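Local coordinates for protein pectinesterase (Sitophilus oryzae, PDB 4PMH) that probably helps digest plant cell walls by hydrolysing the methyl esters of pectin, releasing methanol and free galacturonate groups, at residues Tyr26-Ser31 / Lys263-Phe268; Gln182-Gln187 / Ala204-Ser209; Glu212-Thr217 / Gly232-Glu237. One frame throughout, in Å; residues are numbered along the deposited sequence.

Contact 1 (Tyr26-Ser31 / Lys263-Phe268)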
loop_
_atom_site.group_PDB
_atom_site.type_symbol
_atom_site.label_atom_id
_atom_site.label_comp_id
_atom_site.label_asym_id
_atom_site.label_seq_id
_atom_site.Cartn_x
_atom_site.Cartn_y
_atom_site.Cartn_z
ATOM N N TYR A 26 14.740 -7.854 3.441
ATOM C CA TYR A 26 13.390 -7.378 3.816
ATOM C C TYR A 26 12.398 -8.514 4.166
ATOM O O TYR A 26 11.478 -8.342 4.985
ATOM C CB TYR A 26 12.852 -6.461 2.695
ATOM C CG TYR A 26 13.270 -5.020 2.810
ATOM C CD1 TYR A 26 14.494 -4.569 2.316
ATOM C CD2 TYR A 26 12.423 -4.082 3.390
ATOM C CE1 TYR A 26 14.875 -3.248 2.436
ATOM C CE2 TYR A 26 12.798 -2.762 3.516
ATOM C CZ TYR A 26 14.023 -2.352 3.038
ATOM O OH TYR A 26 14.371 -1.040 3.158
ATOM N N LEU A 27 12.591 -9.687 3.563
ATOM C CA LEU A 27 11.752 -10.841 3.815
ATOM C C LEU A 27 11.947 -11.419 5.219
ATOM O O LEU A 27 11.040 -12.058 5.756
ATOM C CB LEU A 27 12.000 -11.937 2.760
ATOM C CG LEU A 27 11.352 -11.778 1.387
ATOM C CD1 LEU A 27 11.991 -12.760 0.399
ATOM C CD2 LEU A 27 9.846 -11.967 1.465
ATOM N N GLN A 28 13.125 -11.207 5.802
ATOM C CA GLN A 28 13.360 -11.531 7.200
ATOM C C GLN A 28 13.040 -12.992 7.496
ATOM O O GLN A 28 12.418 -13.310 8.484
ATOM C CB GLN A 28 12.531 -10.598 8.101
ATOM C CG GLN A 28 12.925 -9.138 8.028
ATOM C CD GLN A 28 11.871 -8.227 8.647
ATOM O OE1 GLN A 28 11.754 -8.147 9.868
ATOM N NE2 GLN A 28 11.097 -7.537 7.805
ATOM N N GLY A 29 13.443 -13.882 6.604
ATOM C CA GLY A 29 13.246 -15.317 6.805
ATOM C C GLY A 29 11.980 -15.866 6.175
ATOM O O GLY A 29 11.852 -17.084 6.005
ATOM N N TRP A 30 11.029 -14.998 5.834
ATOM C CA TRP A 30 9.848 -15.461 5.127
ATOM C C TRP A 30 10.230 -15.930 3.718
ATOM O O TRP A 30 10.954 -15.258 3.002
ATOM C CB TRP A 30 8.772 -14.374 5.071
ATOM C CG TRP A 30 7.582 -14.734 4.244
ATOM C CD1 TRP A 30 7.008 -15.975 4.100
ATOM C CD2 TRP A 30 6.803 -13.839 3.444
ATOM N NE1 TRP A 30 5.916 -15.898 3.260
ATOM C CE2 TRP A 30 5.767 -14.600 2.846
ATOM C CE3 TRP A 30 6.870 -12.472 3.182
ATOM C CZ2 TRP A 30 4.823 -14.028 1.984
ATOM C CZ3 TRP A 30 5.919 -11.903 2.341
ATOM C CH2 TRP A 30 4.917 -12.679 1.750
ATOM N N SER A 31 9.758 -17.108 3.356
ATOM C CA SER A 31 9.963 -17.652 2.025
ATOM C C SER A 31 8.590 -17.771 1.343
ATOM O O SER A 31 7.843 -18.729 1.588
ATOM C CB SER A 31 10.657 -18.985 2.140
ATOM O OG SER A 31 10.134 -19.733 3.222
ATOM N N LYS A 263 11.995 -0.645 13.763
ATOM C CA LYS A 263 11.875 -1.537 12.612
ATOM C C LYS A 263 12.894 -1.116 11.554
ATOM O O LYS A 263 12.864 0.009 11.064
ATOM C CB LYS A 263 10.436 -1.495 12.051
ATOM C CG LYS A 263 10.071 -2.671 11.153
ATOM C CD LYS A 263 8.662 -2.570 10.554
ATOM C CE LYS A 263 7.571 -3.060 11.478
ATOM N NZ LYS A 263 6.309 -3.405 10.764
ATOM N N MET A 264 13.782 -2.044 11.202
ATOM C CA MET A 264 14.799 -1.834 10.187
ATOM C C MET A 264 14.217 -1.765 8.774
ATOM O O MET A 264 14.675 -0.991 7.931
ATOM C CB MET A 264 15.796 -3.008 10.220
ATOM C CG MET A 264 17.228 -2.670 10.592
ATOM S SD MET A 264 18.357 -3.886 9.861
ATOM C CE MET A 264 19.388 -2.862 8.817
ATOM N N TYR A 265 13.260 -2.645 8.515
ATOM C CA TYR A 265 12.719 -2.864 7.184
ATOM C C TYR A 265 11.323 -2.279 7.025
ATOM O O TYR A 265 10.340 -2.871 7.472
ATOM C CB TYR A 265 12.706 -4.371 6.881
ATOM C CG TYR A 265 14.094 -4.968 7.003
ATOM C CD1 TYR A 265 15.070 -4.642 6.092
ATOM C CD2 TYR A 265 14.433 -5.794 8.065
ATOM C CE1 TYR A 265 16.360 -5.158 6.200
ATOM C CE2 TYR A 265 15.714 -6.309 8.186
ATOM C CZ TYR A 265 16.671 -5.985 7.256
ATOM O OH TYR A 265 17.951 -6.480 7.366
ATOM N N GLY A 266 11.252 -1.126 6.357
ATOM C CA GLY A 266 9.979 -0.535 5.967
ATOM C C GLY A 266 9.660 -0.928 4.544
ATOM O O GLY A 266 9.405 -2.100 4.255
ATOM N N TYR A 267 9.704 0.043 3.641
ATOM C CA TYR A 267 9.328 -0.181 2.246
ATOM C C TYR A 267 10.583 -0.373 1.370
ATOM O O TYR A 267 11.552 0.354 1.495
ATOM C CB TYR A 267 8.462 0.981 1.754
ATOM C CG TYR A 267 7.074 1.085 2.355
ATOM C CD1 TYR A 267 6.476 0.017 3.025
ATOM C CD2 TYR A 267 6.323 2.269 2.213
ATOM C CE1 TYR A 267 5.179 0.110 3.531
ATOM C CE2 TYR A 267 5.040 2.363 2.711
ATOM C CZ TYR A 267 4.477 1.287 3.385
ATOM O OH TYR A 267 3.200 1.384 3.862
ATOM N N PHE A 268 10.561 -1.393 0.521
ATOM C CA PHE A 268 11.635 -1.672 -0.425
ATOM C C PHE A 268 11.060 -1.717 -1.836
ATOM O O PHE A 268 10.229 -2.593 -2.167
ATOM C CB PHE A 268 12.284 -3.009 -0.086
ATOM C CG PHE A 268 13.508 -3.322 -0.888
ATOM C CD1 PHE A 268 14.600 -2.483 -0.900
ATOM C CD2 PHE A 268 13.573 -4.491 -1.599
ATOM C CE1 PHE A 268 15.736 -2.802 -1.631
ATOM C CE2 PHE A 268 14.704 -4.832 -2.321
ATOM C CZ PHE A 268 15.781 -3.990 -2.344
HETATM O O HOH W 1 12.218 -4.787 10.474
#
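Phe268, whose CG stands anti to its own backbone N (chi1 -173°), and Tyr265, whose CG lies beside N and anti to the carbonyl carbon (chi1 -57°), close on the ring of Tyr26 from its two opposite faces. The three make an aromatic cluster where the N-terminal helix 23-27 packs against the right-handed parallel beta-helix of pectinesterases. Phe268 lays its methylene over the ring: CB sits 3.4 Å from the centroid of the Tyr26 ring, almost exactly on the ring normal, a CH-pi contact. Its own ring is nearly parallel to that of Tyr26 but displaced, with little overlap, Phe268 CD1 being 3.4 Å from Tyr26 CE1. On the other face the pair is T-shaped. The Tyr265 edge is presented to Tyr26 with the planes at 64°, CD1 standing over the ring centre, while Tyr265 CB packs 3.5 Å from Tyr26 CD2. The rim of Tyr26 is occupied too, since Gly266 O lies near the ring plane, 3.5 Å from Tyr26 CE2. The phenol oxygen of Tyr26 is hydrogen-bonded to Gln311 OE1 of strand 311-315, which also accepts Gly266 N, so a single amide oxygen serves both segments.

Gln28, just past the helix end, extends alongside the Tyr265 ring and runs past it in the opposite direction, Gln28 CD being 3.6 Å from Tyr265 CD2. Its amide is anchored mainly through NE2. Gln28 NE2 donates to Tyr26 O at 3.0 Å and also bonds Ser233 OG, whereas OE1 takes a weak bond from a water, and that same water accepts the backbone proton of Tyr265 N at 3.1 Å.

Contact 2 (Gln182-Gln187 / Ala204-Ser209)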
loop_
_atom_site.group_PDB
_atom_site.type_symbol
_atom_site.label_atom_id
_atom_site.label_comp_id
_atom_site.label_asym_id
_atom_site.label_seq_id
_atom_site.Cartn_x
_atom_site.Cartn_y
_atom_site.Cartn_z
ATOM N N GLN A 182 -6.088 -2.400 1.855
ATOM C CA GLN A 182 -5.452 -2.295 3.167
ATOM C C GLN A 182 -5.005 -3.663 3.649
ATOM O O GLN A 182 -5.831 -4.576 3.740
ATOM C CB GLN A 182 -6.399 -1.723 4.222
ATOM C CG GLN A 182 -5.742 -1.684 5.599
ATOM C CD GLN A 182 -6.646 -1.230 6.721
ATOM O OE1 GLN A 182 -6.302 -1.386 7.903
ATOM N NE2 GLN A 182 -7.785 -0.643 6.374
ATOM N N THR A 183 -3.725 -3.783 4.006
ATOM C CA THR A 183 -3.199 -5.041 4.577
ATOM C C THR A 183 -2.822 -4.810 6.055
ATOM O O THR A 183 -2.161 -3.819 6.396
ATOM C CB THR A 183 -1.985 -5.614 3.776
ATOM O OG1 THR A 183 -0.815 -4.851 4.039
ATOM C CG2 THR A 183 -2.242 -5.635 2.272
ATOM N N ASN A 184 -3.261 -5.732 6.913
ATOM C CA ASN A 184 -3.069 -5.654 8.369
ATOM C C ASN A 184 -2.294 -6.839 8.943
ATOM O O ASN A 184 -2.050 -6.885 10.152
ATOM C CB ASN A 184 -4.446 -5.589 9.016
ATOM C CG ASN A 184 -4.404 -5.343 10.506
ATOM O OD1 ASN A 184 -4.762 -6.219 11.288
ATOM N ND2 ASN A 184 -4.037 -4.134 10.911
ATOM N N SER A 185 -1.888 -7.775 8.092
ATOM C CA SER A 185 -1.305 -9.027 8.543
ATOM C C SER A 185 -0.040 -9.391 7.802
ATOM O O SER A 185 0.339 -8.744 6.842
ATOM C CB SER A 185 -2.296 -10.162 8.321
ATOM O OG SER A 185 -3.400 -10.010 9.168
ATOM N N ASP A 186 0.573 -10.473 8.257
ATOM C CA ASP A 186 1.879 -10.917 7.784
ATOM C C ASP A 186 1.705 -11.914 6.632
ATOM O O ASP A 186 0.702 -12.623 6.563
ATOM C CB ASP A 186 2.626 -11.564 8.967
ATOM C CG ASP A 186 4.106 -11.877 8.667
ATOM O OD1 ASP A 186 4.801 -11.078 8.016
ATOM O OD2 ASP A 186 4.575 -12.938 9.131
ATOM N N GLN A 187 2.706 -11.941 5.748
ATOM C CA GLN A 187 2.816 -12.854 4.615
ATOM C C GLN A 187 1.754 -12.680 3.545
ATOM O O GLN A 187 1.278 -13.659 2.961
ATOM C CB GLN A 187 2.906 -14.316 5.094
ATOM C CG GLN A 187 4.016 -14.489 6.112
ATOM C CD GLN A 187 4.177 -15.897 6.605
ATOM O OE1 GLN A 187 3.785 -16.874 5.937
ATOM N NE2 GLN A 187 4.772 -16.026 7.793
ATOM N N ALA A 204 -0.430 -0.049 3.104
ATOM C CA ALA A 204 0.443 -1.232 3.126
ATOM C C ALA A 204 1.026 -1.447 4.528
ATOM O O ALA A 204 2.082 -0.893 4.882
ATOM C CB ALA A 204 1.554 -1.077 2.104
ATOM N N GLY A 205 0.347 -2.268 5.324
ATOM C CA GLY A 205 0.802 -2.566 6.692
ATOM C C GLY A 205 0.163 -1.601 7.660
ATOM O O GLY A 205 0.687 -0.535 7.948
ATOM N N SER A 206 -1.024 -1.969 8.109
ATOM C CA SER A 206 -1.829 -1.140 8.982
ATOM C C SER A 206 -1.773 -1.662 10.429
ATOM O O SER A 206 -2.333 -1.043 11.315
ATOM C CB SER A 206 -3.286 -1.131 8.485
ATOM O OG SER A 206 -3.870 -2.458 8.428
ATOM N N GLY A 207 -1.131 -2.807 10.647
ATOM C CA GLY A 207 -1.166 -3.474 11.950
ATOM C C GLY A 207 0.032 -3.186 12.828
ATOM O O GLY A 207 0.922 -2.416 12.448
ATOM N N SER A 208 0.058 -3.809 14.008
ATOM C CA SER A 208 1.074 -3.518 15.018
ATOM C C SER A 208 2.212 -4.527 15.043
ATOM O O SER A 208 3.170 -4.333 15.777
ATOM C CB SER A 208 0.434 -3.461 16.411
ATOM O OG SER A 208 -0.320 -2.279 16.561
ATOM N N SER A 209 2.120 -5.606 14.278
ATOM C CA SER A 209 3.127 -6.647 14.362
ATOM C C SER A 209 4.524 -6.137 14.042
ATOM O O SER A 209 4.731 -5.372 13.106
ATOM C CB SER A 209 2.790 -7.823 13.460
ATOM O OG SER A 209 3.747 -8.858 13.634
HETATM O O HOH W 2 0.156 -6.310 12.248
#
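Ser206 OG is met by three consecutive residues, Gln182, Thr183 and Asn184: it lies 2.7 Å from Gln182 OE1 and 3.0 Å from Thr183 O, and it accepts a bond from Asn184 ND2. Its single proton can serve either of the two oxygens, and the geometry leaves the choice open. The Asn184 donor is sound, with ND2 3.0 Å from Ser206 OG, an N-H...O angle of 154°, and the hydroxyl close to the amide plane. What puts OG there is the Ser206 torsion, chi1 59°, which tucks it between its own backbone N and carbonyl carbon.

Thr183 O also receives Ser206 N at 2.8 Å, in the carbonyl plane, and Gly205 N adds weak bonds to this oxygen and to Thr183 OG1. Replacing Asn184 by an alanine would probably leave Ser206 OG without its amide donor and freer to turn, and would strip the amide from its packing against Gly207 CA. At Gly207 a CB would clash with Asn184 O; a water donates to that oxygen and accepts from Ser209 N, 2.9 Å from the water. The loop leaving strand 202-204 is thus pinned to the end of its parallel neighbour 181-183, as successive coils of the pectinesterase beta-helix stack, with the Ser206 side chain about 7 Å from that of Trp292, a probable substrate-binding residue.

Contact 3 (Glu212-Thr217 / Gly232-Glu237)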
loop_
_atom_site.group_PDB
_atom_site.type_symbol
_atom_site.label_atom_id
_atom_site.label_comp_id
_atom_site.label_asym_id
_atom_site.label_seq_id
_atom_site.Cartn_x
_atom_site.Cartn_y
_atom_site.Cartn_z
ATOM N N GLU A 212 5.446 -7.755 9.900
ATOM C CA GLU A 212 4.209 -7.624 9.110
ATOM C C GLU A 212 4.638 -7.393 7.666
ATOM O O GLU A 212 4.791 -6.259 7.228
ATOM C CB GLU A 212 3.332 -6.466 9.612
ATOM C CG GLU A 212 1.915 -6.473 9.038
ATOM C CD GLU A 212 1.085 -5.245 9.414
ATOM O OE1 GLU A 212 1.433 -4.530 10.373
ATOM O OE2 GLU A 212 0.084 -4.965 8.735
ATOM N N ARG A 213 4.837 -8.502 6.950
ATOM C CA ARG A 213 5.501 -8.493 5.664
ATOM C C ARG A 213 4.517 -8.685 4.509
ATOM O O ARG A 213 3.592 -9.490 4.590
ATOM C CB ARG A 213 6.541 -9.611 5.614
ATOM C CG ARG A 213 7.637 -9.425 6.653
ATOM C CD ARG A 213 8.428 -10.698 6.862
ATOM N NE ARG A 213 7.645 -11.720 7.553
ATOM C CZ ARG A 213 8.162 -12.793 8.163
ATOM N NH1 ARG A 213 9.481 -13.010 8.180
ATOM N NH2 ARG A 213 7.347 -13.648 8.779
ATOM N N SER A 214 4.739 -7.931 3.445
ATOM C CA SER A 214 3.942 -8.057 2.220
ATOM C C SER A 214 4.851 -7.954 1.016
ATOM O O SER A 214 5.887 -7.298 1.071
ATOM C CB SER A 214 2.793 -7.028 2.155
ATOM O OG SER A 214 3.219 -5.710 2.435
ATOM N N TYR A 215 4.468 -8.653 -0.052
ATOM C CA TYR A 215 5.284 -8.778 -1.237
ATOM C C TYR A 215 4.412 -8.518 -2.450
ATOM O O TYR A 215 3.502 -9.320 -2.765
ATOM C CB TYR A 215 5.869 -10.183 -1.336
ATOM C CG TYR A 215 7.119 -10.324 -2.186
ATOM C CD1 TYR A 215 7.434 -9.436 -3.200
ATOM C CD2 TYR A 215 7.983 -11.385 -1.972
ATOM C CE1 TYR A 215 8.589 -9.582 -3.961
ATOM C CE2 TYR A 215 9.130 -11.546 -2.736
ATOM C CZ TYR A 215 9.419 -10.630 -3.734
ATOM O OH TYR A 215 10.564 -10.782 -4.496
ATOM N N TYR A 216 4.705 -7.406 -3.103
ATOM C CA TYR A 216 4.053 -6.956 -4.319
ATOM C C TYR A 216 4.939 -7.250 -5.522
ATOM O O TYR A 216 6.048 -6.804 -5.581
ATOM C CB TYR A 216 3.825 -5.452 -4.249
ATOM C CG TYR A 216 2.880 -5.066 -3.153
ATOM C CD1 TYR A 216 3.285 -5.049 -1.814
ATOM C CD2 TYR A 216 1.564 -4.745 -3.445
ATOM C CE1 TYR A 216 2.387 -4.712 -0.797
ATOM C CE2 TYR A 216 0.676 -4.411 -2.457
ATOM C CZ TYR A 216 1.085 -4.400 -1.135
ATOM O OH TYR A 216 0.161 -4.065 -0.180
ATOM N N THR A 217 4.416 -7.992 -6.484
ATOM C CA THR A 217 5.121 -8.303 -7.713
ATOM C C THR A 217 4.238 -7.989 -8.899
ATOM O O THR A 217 3.032 -8.239 -8.859
ATOM C CB THR A 217 5.509 -9.795 -7.776
ATOM O OG1 THR A 217 4.408 -10.592 -7.345
ATOM C CG2 THR A 217 6.677 -10.062 -6.875
ATOM N N GLY A 232 4.162 -1.375 7.277
ATOM C CA GLY A 232 4.565 -2.758 7.087
ATOM C C GLY A 232 5.988 -2.863 6.574
ATOM O O GLY A 232 6.610 -1.855 6.202
ATOM N N SER A 233 6.507 -4.084 6.577
ATOM C CA SER A 233 7.681 -4.413 5.801
ATOM C C SER A 233 7.176 -4.835 4.441
ATOM O O SER A 233 6.764 -5.979 4.263
ATOM C CB SER A 233 8.467 -5.550 6.439
ATOM O OG SER A 233 9.099 -5.146 7.639
ATOM N N ALA A 234 7.199 -3.922 3.476
ATOM C CA ALA A 234 6.567 -4.174 2.174
ATOM C C ALA A 234 7.580 -4.071 1.050
ATOM O O ALA A 234 8.269 -3.064 0.924
ATOM C CB ALA A 234 5.416 -3.207 1.940
ATOM N N ILE A 235 7.672 -5.144 0.264
ATOM C CA ILE A 235 8.575 -5.245 -0.870
ATOM C C ILE A 235 7.771 -5.074 -2.154
ATOM O O ILE A 235 6.723 -5.712 -2.323
ATOM C CB ILE A 235 9.261 -6.623 -0.883
ATOM C CG1 ILE A 235 10.132 -6.759 0.360
ATOM C CG2 ILE A 235 10.049 -6.845 -2.161
ATOM C CD1 ILE A 235 10.453 -8.195 0.723
ATOM N N PHE A 236 8.251 -4.212 -3.044
ATOM C CA PHE A 236 7.608 -3.955 -4.328
ATOM C C PHE A 236 8.629 -4.261 -5.399
ATOM O O PHE A 236 9.574 -3.498 -5.576
ATOM C CB PHE A 236 7.196 -2.494 -4.441
ATOM C CG PHE A 236 6.183 -2.074 -3.430
ATOM C CD1 PHE A 236 4.818 -2.170 -3.707
ATOM C CD2 PHE A 236 6.579 -1.583 -2.192
ATOM C CE1 PHE A 236 3.882 -1.776 -2.770
ATOM C CE2 PHE A 236 5.638 -1.194 -1.250
ATOM C CZ PHE A 236 4.290 -1.286 -1.543
ATOM N N GLU A 237 8.469 -5.392 -6.080
ATOM C CA GLU A 237 9.433 -5.822 -7.098
ATOM C C GLU A 237 8.738 -5.856 -8.459
ATOM O O GLU A 237 7.669 -6.482 -8.601
ATOM C CB GLU A 237 10.025 -7.203 -6.741
ATOM C CG GLU A 237 10.960 -7.740 -7.795
ATOM C CD GLU A 237 11.627 -9.061 -7.433
ATOM O OE1 GLU A 237 11.232 -9.723 -6.449
ATOM O OE2 GLU A 237 12.569 -9.447 -8.167
HETATM O O HOH W 3 7.392 -5.638 9.759
#
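Adjacent parallel strands of the beta-helix meet here, with Arg213, Ser214, Tyr215, Tyr216 and Thr217 paired in order with Ser233, Ala234, Ile235, Phe236 and Glu237. The axes of the short segments come within 4.7 Å. Backbone bonds pass back and forth between them, from Ser233 N to Glu212 O at one end through to Glu237 N and Tyr216 O, 2.8 Å apart, at the other.

On the face carrying Ser214, Ala234, Tyr216 and Phe236, the last two rings form an offset stack, centroids 4.5 Å apart and planes at 22°. Phe236 CE1 stands over the Tyr216 face toward its rim, 3.5 Å from Tyr216 CG, and Leu202 of strand 202-204 touches both side chains. Ser214 OG rests 3.4 Å from Ala234 CB.

The opposite face meets helix 23-27. There Ile235 CG2 packs 3.6 Å from Tyr215 CE1; the Tyr215 hydroxyl is modelled implausibly close to Glu237 OE1, and that pair is doubtful. The chemistry thus divides by face: a stacked aromatic pair toward the beta-helix interior, and on the outer side an aromatic-aliphatic contact among polar residues.

In the fold
From the N terminus, helix 23-27 and the turn after it are met much later by Lys263-Phe268, so contact 1 closes a very long loop spanning many coils of the beta-helix. Within that span contact 2 comes first, joining strand 181-183 to the loop after 202-204, and it is complete before contact 3 pairs strands 213-217 and 233-237; the two lie in series and neither crosses the other. Strand 267-270 of contact 1 is the next neighbour of 233-237, extending the same sheet. Contacts 2 and 3 are joined by the Asp186-Arg213 salt bridge and by Gly207 N with Glu212 OE2, while Tyr267 OH and Ala204 O link contact 1 to contact 2.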